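Local coordinates for citrate synthase (Thermotoga maritima, PDB 2P2W), which probably catalyses the condensation of oxaloacetate with acetyl-CoA to give citrate and CoA, a step of the tricarboxylic acid cycle, at residues L172-D177 with R325-T330; E13-Y18 with Y27-P32; S120-I125 with F321-V326; V93-L98 with C198-L203. All coordinates share one frame; numbering follows the deposited sequence.

Interaction 1: residues L172-D177 with R325-T330; sequences LLMEQD and RVVGWT. With FLC (citrate anion), chain B.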
# COMPACT_ATOMS: atom_id res chain seq x y z
N LEU A 172 -16.84 -15.57 5.46
CA LEU A 172 -16.06 -15.57 6.70
C LEU A 172 -14.83 -14.65 6.62
O LEU A 172 -14.37 -14.13 7.63
CB LEU A 172 -15.59 -16.98 7.04
CG LEU A 172 -16.63 -18.01 7.47
CD1 LEU A 172 -15.98 -19.38 7.59
CD2 LEU A 172 -17.23 -17.58 8.80
N LEU A 173 -14.32 -14.46 5.41
CA LEU A 173 -13.12 -13.65 5.20
C LEU A 173 -13.35 -12.21 4.73
O LEU A 173 -12.39 -11.46 4.54
CB LEU A 173 -12.21 -14.34 4.17
CG LEU A 173 -11.68 -15.73 4.52
CD1 LEU A 173 -11.16 -16.42 3.26
CD2 LEU A 173 -10.57 -15.60 5.56
N MET A 174 -14.59 -11.80 4.54
CA MET A 174 -14.86 -10.46 4.05
C MET A 174 -14.39 -9.30 4.93
O MET A 174 -13.97 -8.27 4.42
CB MET A 174 -16.35 -10.25 3.80
CG MET A 174 -16.86 -10.86 2.52
SD MET A 174 -18.57 -10.37 2.25
CE MET A 174 -18.93 -11.28 0.76
N GLU A 175 -14.45 -9.48 6.24
CA GLU A 175 -14.12 -8.37 7.12
C GLU A 175 -13.67 -8.73 8.54
O GLU A 175 -14.17 -9.69 9.12
CB GLU A 175 -15.35 -7.46 7.20
CG GLU A 175 -15.49 -6.65 8.47
CD GLU A 175 -14.54 -5.48 8.51
OE1 GLU A 175 -14.05 -5.09 7.44
OE2 GLU A 175 -14.29 -4.96 9.62
N GLN A 176 -12.73 -7.95 9.08
CA GLN A 176 -12.29 -8.16 10.46
C GLN A 176 -11.53 -7.00 11.10
O GLN A 176 -10.34 -7.09 11.40
CB GLN A 176 -11.47 -9.44 10.63
CG GLN A 176 -11.24 -9.73 12.12
CD GLN A 176 -10.94 -11.18 12.43
OE1 GLN A 176 -11.85 -12.00 12.59
NE2 GLN A 176 -9.66 -11.51 12.50
N ASP A 177 -12.25 -5.90 11.32
CA ASP A 177 -11.69 -4.73 11.98
C ASP A 177 -10.43 -4.17 11.32
O ASP A 177 -10.27 -4.23 10.10
CB ASP A 177 -11.42 -5.10 13.45
CG ASP A 177 -11.36 -3.89 14.37
OD1 ASP A 177 -12.26 -3.03 14.29
OD2 ASP A 177 -10.41 -3.81 15.17
N ARG A 325 -12.11 -10.14 1.14
CA ARG A 325 -11.74 -9.02 2.02
C ARG A 325 -11.77 -7.64 1.32
O ARG A 325 -11.84 -6.59 1.96
CB ARG A 325 -10.34 -9.29 2.57
CG ARG A 325 -9.88 -8.21 3.55
CD ARG A 325 -10.90 -7.97 4.66
NE ARG A 325 -11.12 -9.20 5.44
CZ ARG A 325 -10.20 -9.51 6.37
NH1 ARG A 325 -9.15 -8.72 6.56
NH2 ARG A 325 -10.35 -10.61 7.11
N VAL A 326 -11.77 -7.59 -0.01
CA VAL A 326 -11.84 -6.31 -0.70
C VAL A 326 -13.13 -5.59 -0.27
O VAL A 326 -13.17 -4.36 -0.24
CB VAL A 326 -11.80 -6.48 -2.25
CG1 VAL A 326 -13.03 -7.24 -2.73
CG2 VAL A 326 -11.69 -5.12 -2.92
N VAL A 327 -14.16 -6.36 0.06
CA VAL A 327 -15.43 -5.80 0.52
C VAL A 327 -15.20 -5.05 1.84
O VAL A 327 -15.64 -3.91 2.01
CB VAL A 327 -16.49 -6.91 0.76
CG1 VAL A 327 -17.79 -6.30 1.28
CG2 VAL A 327 -16.75 -7.67 -0.54
N GLY A 328 -14.51 -5.70 2.77
CA GLY A 328 -14.22 -5.08 4.05
C GLY A 328 -13.29 -3.89 3.91
O GLY A 328 -13.49 -2.85 4.54
N TRP A 329 -12.25 -4.04 3.09
CA TRP A 329 -11.29 -2.96 2.87
C TRP A 329 -12.01 -1.69 2.41
O TRP A 329 -11.83 -0.62 2.98
CB TRP A 329 -10.25 -3.34 1.81
CG TRP A 329 -9.25 -4.40 2.21
CD1 TRP A 329 -8.83 -4.71 3.48
CD2 TRP A 329 -8.49 -5.23 1.32
NE1 TRP A 329 -7.85 -5.68 3.43
CE2 TRP A 329 -7.63 -6.01 2.12
CE3 TRP A 329 -8.45 -5.38 -0.07
CZ2 TRP A 329 -6.73 -6.94 1.57
CZ3 TRP A 329 -7.57 -6.31 -0.62
CH2 TRP A 329 -6.72 -7.08 0.20
N THR A 330 -12.82 -1.83 1.36
CA THR A 330 -13.54 -0.69 0.80
C THR A 330 -14.57 -0.11 1.76
O THR A 330 -14.74 1.11 1.82
CB THR A 330 -14.21 -1.05 -0.55
OG1 THR A 330 -15.09 -2.17 -0.38
CG2 THR A 330 -13.16 -1.40 -1.60
CAC FLC B . -4.72 -13.60 9.40
CA FLC B . -5.81 -12.65 8.90
CB FLC B . -6.48 -11.82 10.01
CBC FLC B . -7.61 -11.02 9.38
CG FLC B . -5.45 -10.88 10.66
CGC FLC B . -6.02 -9.99 11.77
OA1 FLC B . -4.92 -14.20 10.47
OA2 FLC B . -3.71 -13.71 8.67
OB1 FLC B . -7.32 -9.94 8.83
OB2 FLC B . -8.76 -11.52 9.44
OG1 FLC B . -5.20 -9.26 12.37
OG2 FLC B . -7.25 -10.04 11.99
OHB FLC B . -7.00 -12.71 11.01
O HOH W 1 -12.92 -11.99 8.18
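R325 carries most hydrogen bonding. Its CG stands anti to the backbone N (chi1 -178°), and bends at chi2 and chi3 bring R325 NE to 2.7 Å from L173 O, a hydrogen bond whose donor sits above the carbonyl plane. The outer nitrogens grip one carboxylate of the citrate anion with nearly straight bonds, R325 NH1 to FLC OB1 at 3.2 Å and R325 NH2 to FLC OB2 at 3.0 Å. Q176 NE2 takes a second carboxylate through FLC OG2 at 2.9 Å; Q176 OE1 bonds to Y253 OH. This is the citrate pocket of the citrate synthase fold; R259, the predicted active-site H250 and R344 of the second subunit also hold the anion. One water ties the chain leaving helix 163-173 together, donating to L172 O and E175 O and accepting from R325 NH2. Among backbone contacts, G328 N makes a weak 3.1 Å hydrogen bond to M174 O, which R325 CA and G328 CA approach as C-H donors. A side chain at G328 would clash with M174 O and E175 OE1. Q176 N lies 4.0 Å above the centre of the R325 guanidinium plane. M174 SD lies 4.3 Å from V327 CG1.

Interaction 2: residues E13-Y18 with Y27-P32; sequences ESSICY and YYRGIP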
# COMPACT_ATOMS: atom_id res chain seq x y z
N GLU A 13 -13.19 5.12 14.98
CA GLU A 13 -14.46 4.60 15.47
C GLU A 13 -15.04 3.90 14.26
O GLU A 13 -14.93 4.41 13.14
CB GLU A 13 -15.42 5.71 15.89
CG GLU A 13 -14.98 6.56 17.07
CD GLU A 13 -16.14 7.32 17.69
OE1 GLU A 13 -16.92 7.94 16.93
OE2 GLU A 13 -16.28 7.29 18.93
N SER A 14 -15.67 2.75 14.46
CA SER A 14 -16.27 2.03 13.35
C SER A 14 -17.54 1.29 13.77
O SER A 14 -17.65 0.78 14.88
CB SER A 14 -15.24 1.03 12.82
OG SER A 14 -15.78 0.36 11.67
N SER A 15 -18.52 1.30 12.86
CA SER A 15 -19.74 0.55 13.10
C SER A 15 -19.84 -0.68 12.18
O SER A 15 -20.87 -1.34 12.09
CB SER A 15 -20.93 1.48 12.86
OG SER A 15 -21.00 1.79 11.47
N ILE A 16 -18.74 -0.96 11.45
CA ILE A 16 -18.75 -2.05 10.47
C ILE A 16 -18.64 -3.43 11.12
O ILE A 16 -19.39 -4.36 10.81
CB ILE A 16 -17.58 -1.86 9.52
CG1 ILE A 16 -17.77 -0.59 8.67
CG2 ILE A 16 -17.48 -3.06 8.56
CD1 ILE A 16 -16.56 -0.31 7.78
N CYS A 17 -17.69 -3.60 12.03
CA CYS A 17 -17.46 -4.91 12.61
C CYS A 17 -16.97 -4.89 14.05
O CYS A 17 -16.13 -4.08 14.43
CB CYS A 17 -16.44 -5.64 11.73
SG CYS A 17 -15.55 -7.03 12.48
N TYR A 18 -17.53 -5.80 14.85
CA TYR A 18 -17.12 -5.92 16.24
C TYR A 18 -16.34 -7.21 16.39
O TYR A 18 -16.86 -8.30 16.10
CB TYR A 18 -18.33 -5.92 17.18
CG TYR A 18 -17.95 -6.20 18.62
CD1 TYR A 18 -16.90 -5.51 19.24
CD2 TYR A 18 -18.63 -7.17 19.37
CE1 TYR A 18 -16.53 -5.78 20.56
CE2 TYR A 18 -18.26 -7.45 20.69
CZ TYR A 18 -17.22 -6.76 21.27
OH TYR A 18 -16.85 -7.04 22.57
N TYR A 27 -18.55 -10.26 14.55
CA TYR A 27 -19.85 -9.80 14.08
C TYR A 27 -19.72 -8.78 12.96
O TYR A 27 -18.82 -7.94 12.98
CB TYR A 27 -20.62 -9.14 15.23
CG TYR A 27 -20.68 -9.95 16.50
CD1 TYR A 27 -19.65 -9.87 17.44
CD2 TYR A 27 -21.75 -10.79 16.77
CE1 TYR A 27 -19.69 -10.62 18.62
CE2 TYR A 27 -21.81 -11.54 17.95
CZ TYR A 27 -20.77 -11.45 18.86
OH TYR A 27 -20.83 -12.17 20.03
N TYR A 28 -20.61 -8.85 11.97
CA TYR A 28 -20.64 -7.89 10.88
C TYR A 28 -21.86 -7.03 11.19
O TYR A 28 -23.00 -7.52 11.15
CB TYR A 28 -20.85 -8.58 9.53
CG TYR A 28 -19.67 -9.36 8.99
CD1 TYR A 28 -18.44 -9.39 9.67
CD2 TYR A 28 -19.77 -10.05 7.79
CE1 TYR A 28 -17.35 -10.11 9.16
CE2 TYR A 28 -18.70 -10.77 7.27
CZ TYR A 28 -17.49 -10.79 7.96
OH TYR A 28 -16.44 -11.51 7.44
N ARG A 29 -21.63 -5.76 11.50
CA ARG A 29 -22.72 -4.85 11.84
C ARG A 29 -23.76 -5.49 12.78
O ARG A 29 -24.97 -5.37 12.56
CB ARG A 29 -23.40 -4.32 10.57
CG ARG A 29 -22.52 -3.36 9.76
CD ARG A 29 -23.26 -2.80 8.55
NE ARG A 29 -22.38 -2.08 7.63
CZ ARG A 29 -21.85 -0.88 7.86
NH1 ARG A 29 -22.11 -0.24 8.99
NH2 ARG A 29 -21.08 -0.31 6.94
N GLY A 30 -23.27 -6.19 13.80
CA GLY A 30 -24.16 -6.80 14.78
C GLY A 30 -24.56 -8.26 14.59
O GLY A 30 -25.05 -8.89 15.53
N ILE A 31 -24.38 -8.80 13.39
CA ILE A 31 -24.75 -10.18 13.13
C ILE A 31 -23.53 -11.11 13.19
O ILE A 31 -22.48 -10.82 12.61
CB ILE A 31 -25.40 -10.32 11.73
CG1 ILE A 31 -26.64 -9.42 11.64
CG2 ILE A 31 -25.80 -11.77 11.48
CD1 ILE A 31 -27.38 -9.52 10.31
N PRO A 32 -23.66 -12.24 13.90
CA PRO A 32 -22.56 -13.20 14.03
C PRO A 32 -22.11 -13.66 12.64
O PRO A 32 -22.94 -13.99 11.80
CB PRO A 32 -23.18 -14.34 14.84
CG PRO A 32 -24.21 -13.64 15.67
CD PRO A 32 -24.84 -12.69 14.66
O HOH W 2 -20.18 2.24 8.50
O HOH W 3 -23.73 -0.77 11.37
O HOH W 4 -20.77 -5.89 14.85
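The tight part of this contact is backbone. Y18 and Y27 form a hydrogen-bonded antiparallel pair, with Y18 N to Y27 O at 3.1 Å and Y27 N to Y18 O at 3.0 Å; C17 and Y28 follow as a non-hydrogen-bonded pair. Beyond them R29 N gives I16 O a shorter bond of 2.7 Å. On the face that carries Y18 and Y27 the two rings lie side by side, pointing the same way, rim to rim with planes 13° apart, and Y18 CD2 is 3.5 Å from Y27 CD1. Y18 also meets Y349 of the second subunit.

The R29 end is looser and wetter. R29 stretches out beside I16, whose CG1 lies over one face of the guanidinium, 3.7 Å from R29 NH2. One water links R29 NH2 to S15 OG, another R29 NH1 to S15 O, and R29 NH2 bonds to L49 O of helix 42-51. An alanine in place of R29 would probably lose both water bridges and the tie to L49, and uncover the flank of I16. Strands 17-20 and 25-28 form a beta hairpin, and the type I' turn Y28-I31 adds strand 31-32 to make a small antiparallel sheet.

Interaction 3: residues S120-I125 with F321-V326; sequences SVFPTI and FATARV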
# COMPACT_ATOMS: atom_id res chain seq x y z
N SER A 120 -16.58 -6.62 -8.01
CA SER A 120 -17.21 -7.46 -9.02
C SER A 120 -16.24 -8.03 -10.06
O SER A 120 -16.46 -9.12 -10.58
CB SER A 120 -18.32 -6.69 -9.75
OG SER A 120 -19.31 -6.24 -8.84
N VAL A 121 -15.17 -7.29 -10.35
CA VAL A 121 -14.22 -7.75 -11.36
C VAL A 121 -13.04 -8.59 -10.84
O VAL A 121 -12.33 -9.22 -11.63
CB VAL A 121 -13.68 -6.54 -12.18
CG1 VAL A 121 -12.68 -5.74 -11.37
CG2 VAL A 121 -13.07 -7.03 -13.50
N PHE A 122 -12.85 -8.63 -9.52
CA PHE A 122 -11.76 -9.41 -8.93
C PHE A 122 -11.67 -10.85 -9.46
O PHE A 122 -10.61 -11.29 -9.90
CB PHE A 122 -11.89 -9.45 -7.40
CG PHE A 122 -10.92 -8.54 -6.67
CD1 PHE A 122 -10.93 -7.16 -6.87
CD2 PHE A 122 -10.02 -9.07 -5.75
CE1 PHE A 122 -10.06 -6.32 -6.17
CE2 PHE A 122 -9.15 -8.24 -5.03
CZ PHE A 122 -9.17 -6.86 -5.25
N PRO A 123 -12.78 -11.61 -9.42
CA PRO A 123 -12.77 -13.00 -9.91
C PRO A 123 -12.41 -13.14 -11.38
O PRO A 123 -11.82 -14.13 -11.80
CB PRO A 123 -14.19 -13.49 -9.60
CG PRO A 123 -14.59 -12.66 -8.42
CD PRO A 123 -14.09 -11.29 -8.81
N THR A 124 -12.80 -12.15 -12.18
CA THR A 124 -12.52 -12.17 -13.61
C THR A 124 -11.02 -12.04 -13.83
O THR A 124 -10.44 -12.72 -14.67
CB THR A 124 -13.25 -11.03 -14.33
OG1 THR A 124 -14.66 -11.14 -14.06
CG2 THR A 124 -13.02 -11.11 -15.84
N ILE A 125 -10.39 -11.15 -13.07
CA ILE A 125 -8.95 -10.95 -13.17
C ILE A 125 -8.23 -12.26 -12.86
O ILE A 125 -7.36 -12.69 -13.62
CB ILE A 125 -8.46 -9.86 -12.18
CG1 ILE A 125 -8.96 -8.48 -12.63
CG2 ILE A 125 -6.93 -9.87 -12.10
CD1 ILE A 125 -8.69 -7.38 -11.62
N PHE A 321 -8.50 -14.83 -0.61
CA PHE A 321 -8.77 -14.12 0.63
C PHE A 321 -9.16 -12.69 0.23
O PHE A 321 -10.17 -12.15 0.69
CB PHE A 321 -7.49 -14.10 1.48
CG PHE A 321 -7.68 -13.66 2.91
CD1 PHE A 321 -8.72 -12.80 3.27
CD2 PHE A 321 -6.78 -14.06 3.90
CE1 PHE A 321 -8.86 -12.35 4.59
CE2 PHE A 321 -6.91 -13.62 5.22
CZ PHE A 321 -7.95 -12.77 5.57
N ALA A 322 -8.36 -12.09 -0.65
CA ALA A 322 -8.60 -10.72 -1.12
C ALA A 322 -9.93 -10.56 -1.85
O ALA A 322 -10.60 -9.53 -1.73
CB ALA A 322 -7.45 -10.27 -2.02
N THR A 323 -10.31 -11.57 -2.63
CA THR A 323 -11.55 -11.54 -3.39
C THR A 323 -12.72 -11.24 -2.45
O THR A 323 -13.69 -10.60 -2.84
CB THR A 323 -11.77 -12.89 -4.10
OG1 THR A 323 -10.74 -13.07 -5.08
CG2 THR A 323 -13.13 -12.94 -4.79
N ALA A 324 -12.60 -11.71 -1.22
CA ALA A 324 -13.62 -11.47 -0.22
C ALA A 324 -13.32 -10.21 0.59
O ALA A 324 -14.16 -9.32 0.71
CB ALA A 324 -13.74 -12.67 0.71
N ARG A 325 -12.11 -10.14 1.14
CA ARG A 325 -11.74 -9.02 2.02
C ARG A 325 -11.77 -7.64 1.32
O ARG A 325 -11.84 -6.59 1.96
CB ARG A 325 -10.34 -9.29 2.57
CG ARG A 325 -9.88 -8.21 3.55
CD ARG A 325 -10.90 -7.97 4.66
NE ARG A 325 -11.12 -9.20 5.44
CZ ARG A 325 -10.20 -9.51 6.37
NH1 ARG A 325 -9.15 -8.72 6.56
NH2 ARG A 325 -10.35 -10.61 7.11
N VAL A 326 -11.77 -7.59 -0.01
CA VAL A 326 -11.84 -6.31 -0.70
C VAL A 326 -13.13 -5.59 -0.27
O VAL A 326 -13.17 -4.36 -0.24
CB VAL A 326 -11.80 -6.48 -2.25
CG1 VAL A 326 -13.03 -7.24 -2.73
CG2 VAL A 326 -11.69 -5.12 -2.92
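The F122 ring is the main flat group of the contact, and V326 sits over one of its faces: V326 CB is 4.3 Å from the ring centroid and 21° off the normal, a CH-pi contact. V326 CG2 is anti to its backbone N and touches F122 CE1 at 3.8 Å, the two side chains meeting tip to tip. On the CD2-CE2 side of the ring, F122 CD2 lies 3.7 Å from T323 CA, and F122 CE2 comes within 4.0 Å of A322 CB. The chi1 of F122, -104°, is well off a staggered value, so the ring seems to pay in torsion for this seat.

P123 crosses T323 obliquely, P123 CG to T323 CG2 at 3.9 Å; T323 OG1 is turned to A319 O. An alanine in place of F122 would probably leave V326, A322 and T323 without their chief partner across the interface. No hydrogen bond joins the segments, which run antiparallel at 169° with axes 9.4 Å apart, and helix 110-133 is kinked at P123. Around them F122 also packs on L94 of helix 90-98 and I199 of helix 195-207, while P123 leans on F151 and M154 of helix 147-156.

Interaction 4: residues V93-L98 with C198-L203; sequences VLKIFL and CIVGAL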
# COMPACT_ATOMS: atom_id res chain seq x y z
N VAL A 93 -0.89 -9.90 -9.83
CA VAL A 93 -1.74 -9.80 -11.01
C VAL A 93 -2.86 -8.80 -10.71
O VAL A 93 -3.18 -7.94 -11.54
CB VAL A 93 -2.35 -11.18 -11.37
CG1 VAL A 93 -3.39 -11.03 -12.46
CG2 VAL A 93 -1.24 -12.12 -11.83
N LEU A 94 -3.45 -8.92 -9.52
CA LEU A 94 -4.51 -8.01 -9.10
C LEU A 94 -4.00 -6.56 -9.08
O LEU A 94 -4.70 -5.65 -9.53
CB LEU A 94 -5.03 -8.40 -7.72
CG LEU A 94 -5.94 -9.63 -7.65
CD1 LEU A 94 -6.18 -10.04 -6.20
CD2 LEU A 94 -7.25 -9.33 -8.35
N LYS A 95 -2.80 -6.35 -8.54
CA LYS A 95 -2.23 -5.00 -8.48
C LYS A 95 -2.16 -4.38 -9.87
O LYS A 95 -2.57 -3.24 -10.08
CB LYS A 95 -0.80 -5.04 -7.92
CG LYS A 95 -0.67 -5.36 -6.45
CD LYS A 95 0.81 -5.43 -6.13
CE LYS A 95 1.09 -6.15 -4.83
NZ LYS A 95 2.55 -6.36 -4.68
N ILE A 96 -1.62 -5.15 -10.81
CA ILE A 96 -1.48 -4.70 -12.19
C ILE A 96 -2.80 -4.23 -12.79
O ILE A 96 -2.91 -3.10 -13.27
CB ILE A 96 -0.93 -5.83 -13.08
CG1 ILE A 96 0.49 -6.19 -12.64
CG2 ILE A 96 -0.95 -5.39 -14.55
CD1 ILE A 96 1.05 -7.44 -13.32
N PHE A 97 -3.81 -5.09 -12.75
CA PHE A 97 -5.07 -4.73 -13.39
C PHE A 97 -5.85 -3.63 -12.64
O PHE A 97 -6.74 -2.99 -13.19
CB PHE A 97 -5.92 -6.00 -13.56
CG PHE A 97 -5.39 -6.82 -14.70
CD1 PHE A 97 -5.58 -6.40 -16.01
CD2 PHE A 97 -4.67 -7.98 -14.45
CE1 PHE A 97 -5.04 -7.12 -17.07
CE2 PHE A 97 -4.12 -8.70 -15.51
CZ PHE A 97 -4.30 -8.27 -16.82
N LEU A 98 -5.52 -3.42 -11.35
CA LEU A 98 -6.19 -2.32 -10.63
C LEU A 98 -5.50 -0.98 -10.87
O LEU A 98 -5.97 0.08 -10.46
CB LEU A 98 -6.18 -2.62 -9.13
CG LEU A 98 -7.04 -3.81 -8.70
CD1 LEU A 98 -7.22 -3.88 -7.19
CD2 LEU A 98 -8.45 -3.80 -9.29
N CYS A 198 -5.58 2.50 -2.46
CA CYS A 198 -5.80 1.95 -1.13
C CYS A 198 -5.80 0.42 -1.21
O CYS A 198 -5.15 -0.26 -0.41
CB CYS A 198 -7.15 2.42 -0.56
SG CYS A 198 -7.32 4.21 -0.43
N ILE A 199 -6.53 -0.12 -2.19
CA ILE A 199 -6.63 -1.56 -2.37
C ILE A 199 -5.29 -2.22 -2.70
O ILE A 199 -4.95 -3.27 -2.15
CB ILE A 199 -7.68 -1.89 -3.46
CG1 ILE A 199 -9.05 -1.38 -3.02
CG2 ILE A 199 -7.72 -3.40 -3.72
CD1 ILE A 199 -10.15 -1.49 -4.08
N VAL A 200 -4.52 -1.60 -3.60
CA VAL A 200 -3.23 -2.15 -3.99
C VAL A 200 -2.27 -2.23 -2.80
O VAL A 200 -1.46 -3.15 -2.71
CB VAL A 200 -2.61 -1.33 -5.14
CG1 VAL A 200 -1.17 -1.74 -5.38
CG2 VAL A 200 -3.43 -1.55 -6.40
N GLY A 201 -2.36 -1.27 -1.88
CA GLY A 201 -1.52 -1.30 -0.70
C GLY A 201 -1.99 -2.42 0.22
O GLY A 201 -1.19 -3.16 0.79
N ALA A 202 -3.31 -2.55 0.36
CA ALA A 202 -3.89 -3.59 1.21
C ALA A 202 -3.48 -4.97 0.69
O ALA A 202 -3.15 -5.87 1.46
CB ALA A 202 -5.41 -3.47 1.21
N LEU A 203 -3.49 -5.12 -0.63
CA LEU A 203 -3.09 -6.38 -1.25
C LEU A 203 -1.66 -6.73 -0.86
O LEU A 203 -1.36 -7.87 -0.53
CB LEU A 203 -3.20 -6.28 -2.78
CG LEU A 203 -4.63 -6.24 -3.34
CD1 LEU A 203 -4.60 -5.84 -4.81
CD2 LEU A 203 -5.27 -7.62 -3.17
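Helices 90-98 and 195-207 form an antiparallel pair in the largely helical citrate synthase fold, next to the subunit interface. The two short segments run at 170° to each other, with axes 9.7 Å apart, and their contact is purely apolar.

L203 reaches between two leucines of the partner helix. Its CG is anti to the carbonyl carbon (chi1 -72°), which places L203 CD1 3.9 Å from L94 CB and 4.0 Å from L98 CD1, while L203 CD2 meets L94 CD1 at 4.0 Å. The chains of L203 and both leucines cross at about a right angle. L98 CD1 is at the same time 3.5 Å from I199 CG2, the closest approach of the pair, so this one methyl packs against both I199 and L203.

V200 divides its two methyls. V200 CG1, anti to the backbone N, lies 3.8 Å from K95 CG, and V200 CG2 lies 4.0 Å from L98 CB. K95 thus uses the foot of its extended chain for packing, while its NZ makes a salt bridge with D92 and a hydrogen bond with S197 OG of the second subunit. V200 likewise packs on V200 of that subunit. Inside the chain, helix 110-133 meets this pair through F122 on L94 and V118 on L98, and helix 317-337 lies against it through A322 and W329 on L203 and T330 on I199.

From the N terminus, interaction 2 comes first and closes a short hairpin, finished before any other contact opens. Interaction 4 then opens on helix 90-98, interaction 3 on helix 110-133, and interaction 1 at the end of helix 163-173. Interaction 4 closes on helix 195-207 while the other two are still open, so it crosses both. Interactions 3 and 1 close much later on the same helix, 317-337, sharing R325 and V326. That helix therefore joins the citrate pocket to the helical core formed with helices 90-98, 110-133 and 195-207. The hairpin ties into the pocket through Y28 OH, which probably bonds to E175 N.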